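Side-chain contact in 8-amino-8-demethylriboflavin N,N-dimethyltransferase (Streptomyces davawensis, PDB 4D7K), which transfers two methyl groups from S-adenosyl methionine to 8-amino-8-demethyl-D-riboflavin, the last two steps in making the antibiotic roseoflavin: residues P39-D44 with A53-S58. Residues are numbered along the deposited sequence; the frame is centred on the assembly and turned at random.
Sequences PDLLAD and AAATGS
Leu41 reaches over from the end of helix 38-41 and sets its forked end against Ala55 and Thr56, in the last turn of helix 49-56. Both helices belong to the winged-helix-like dimerisation domain of this O-methyltransferase, and they meet here in a small, wholly apolar surface contact burying 91 Å² in all. Leu41 starts out toward the other helix, its CG anti to the carbonyl carbon (chi1 -75°), and ends in a fork. Branch CD1 does most of the touching: it lies 3.8 Å from Thr56 CG2 and 4.1 Å from Ala55 CB. CD2 reaches the same alanine methyl at 4.2 Å, so Ala55 CB faces both prongs.

Thr56 meets the leucine at a slant, with its methyl and not its hydroxyl. One torsion (chi1 59°) places CG2 anti to the carbonyl carbon, beside the backbone N, where it meets Leu41 CD1, and puts OG1 between N and the carbonyl carbon, from where it hydrogen-bonds Leu52 O one turn back. Helical geometry ends at Gly57, whose phi is positive, and the chain then turns to Ser58, which packs on Val124 of the second subunit. Across that turn Ser58 OG donates a hydrogen bond of 2.7 Å to Thr56 OG1.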
loop_
_atom_site.group_PDB
_atom_site.type_symbol
_atom_site.label_atom_id
_atom_site.label_comp_id
_atom_site.label_asym_id
_atom_site.label_seq_id
_atom_site.Cartn_x
_atom_site.Cartn_y
_atom_site.Cartn_z
ATOM N N PRO A 39 -8.008 -11.050 14.958
ATOM C CA PRO A 39 -8.060 -12.431 14.465
ATOM C C PRO A 39 -8.003 -13.453 15.588
ATOM O O PRO A 39 -8.696 -14.467 15.534
ATOM C CB PRO A 39 -6.810 -12.542 13.589
ATOM C CG PRO A 39 -6.484 -11.144 13.206
ATOM C CD PRO A 39 -6.853 -10.325 14.398
ATOM N N ASP A 40 -7.179 -13.174 16.594
ATOM C CA ASP A 40 -7.012 -14.070 17.727
ATOM C C ASP A 40 -8.271 -14.090 18.602
ATOM O O ASP A 40 -8.648 -15.130 19.152
ATOM C CB ASP A 40 -5.784 -13.652 18.542
ATOM C CG ASP A 40 -4.529 -13.527 17.681
ATOM O OD1 ASP A 40 -3.820 -14.539 17.505
ATOM O OD2 ASP A 40 -4.255 -12.419 17.173
ATOM N N LEU A 41 -8.926 -12.940 18.717
ATOM C CA LEU A 41 -10.180 -12.848 19.456
ATOM C C LEU A 41 -11.300 -13.609 18.741
ATOM O O LEU A 41 -12.267 -14.029 19.365
ATOM C CB LEU A 41 -10.585 -11.381 19.655
ATOM C CG LEU A 41 -9.838 -10.549 20.700
ATOM C CD1 LEU A 41 -10.176 -9.077 20.537
ATOM C CD2 LEU A 41 -10.177 -11.024 22.107
ATOM N N LEU A 42 -11.163 -13.785 17.431
ATOM C CA LEU A 42 -12.186 -14.470 16.648
ATOM C C LEU A 42 -11.792 -15.916 16.336
ATOM O O LEU A 42 -12.483 -16.610 15.587
ATOM C CB LEU A 42 -12.453 -13.707 15.351
ATOM C CG LEU A 42 -13.109 -12.328 15.464
ATOM C CD1 LEU A 42 -12.975 -11.555 14.150
ATOM C CD2 LEU A 42 -14.571 -12.480 15.838
ATOM N N ALA A 43 -10.690 -16.368 16.927
ATOM C CA ALA A 43 -10.121 -17.678 16.617
ATOM C C ALA A 43 -11.062 -18.845 16.898
ATOM O O ALA A 43 -10.914 -19.911 16.304
ATOM C CB ALA A 43 -8.824 -17.878 17.389
ATOM N N ASP A 44 -12.018 -18.653 17.802
ATOM C CA ASP A 44 -12.877 -19.757 18.222
ATOM C C ASP A 44 -14.332 -19.596 17.791
ATOM O O ASP A 44 -15.185 -20.378 18.202
ATOM C CB ASP A 44 -12.812 -19.928 19.743
ATOM C CG ASP A 44 -11.468 -20.450 20.213
ATOM O OD1 ASP A 44 -10.666 -20.887 19.359
ATOM O OD2 ASP A 44 -11.214 -20.436 21.437
ATOM N N ALA A 53 -15.910 -4.689 21.091
ATOM C CA ALA A 53 -15.673 -3.338 21.598
ATOM C C ALA A 53 -15.134 -3.376 23.028
ATOM O O ALA A 53 -14.180 -2.669 23.364
ATOM C CB ALA A 53 -16.948 -2.512 21.533
ATOM N N ALA A 54 -15.749 -4.207 23.864
ATOM C CA ALA A 54 -15.325 -4.349 25.255
ATOM C C ALA A 54 -13.989 -5.071 25.345
ATOM O O ALA A 54 -13.155 -4.753 26.192
ATOM C CB ALA A 54 -16.383 -5.091 26.064
ATOM N N ALA A 55 -13.791 -6.041 24.460
ATOM C CA ALA A 55 -12.560 -6.821 24.435
ATOM C C ALA A 55 -11.341 -6.003 24.002
ATOM O O ALA A 55 -10.208 -6.330 24.364
ATOM C CB ALA A 55 -12.730 -8.028 23.520
ATOM N N THR A 56 -11.570 -4.950 23.220
ATOM C CA THR A 56 -10.479 -4.116 22.718
ATOM C C THR A 56 -10.466 -2.730 23.367
ATOM O O THR A 56 -9.506 -1.972 23.220
ATOM C CB THR A 56 -10.558 -3.953 21.183
ATOM O OG1 THR A 56 -11.810 -3.362 20.825
ATOM C CG2 THR A 56 -10.431 -5.304 20.484
ATOM N N GLY A 57 -11.528 -2.400 24.092
ATOM C CA GLY A 57 -11.643 -1.077 24.679
ATOM C C GLY A 57 -11.869 -0.026 23.607
ATOM O O GLY A 57 -11.306 1.066 23.661
ATOM N N SER A 58 -12.704 -0.361 22.629
ATOM C CA SER A 58 -12.941 0.506 21.480
ATOM C C SER A 58 -14.327 1.135 21.485
ATOM O O SER A 58 -15.263 0.602 22.079
ATOM C CB SER A 58 -12.761 -0.282 20.180
ATOM O OG SER A 58 -11.463 -0.838 20.094
#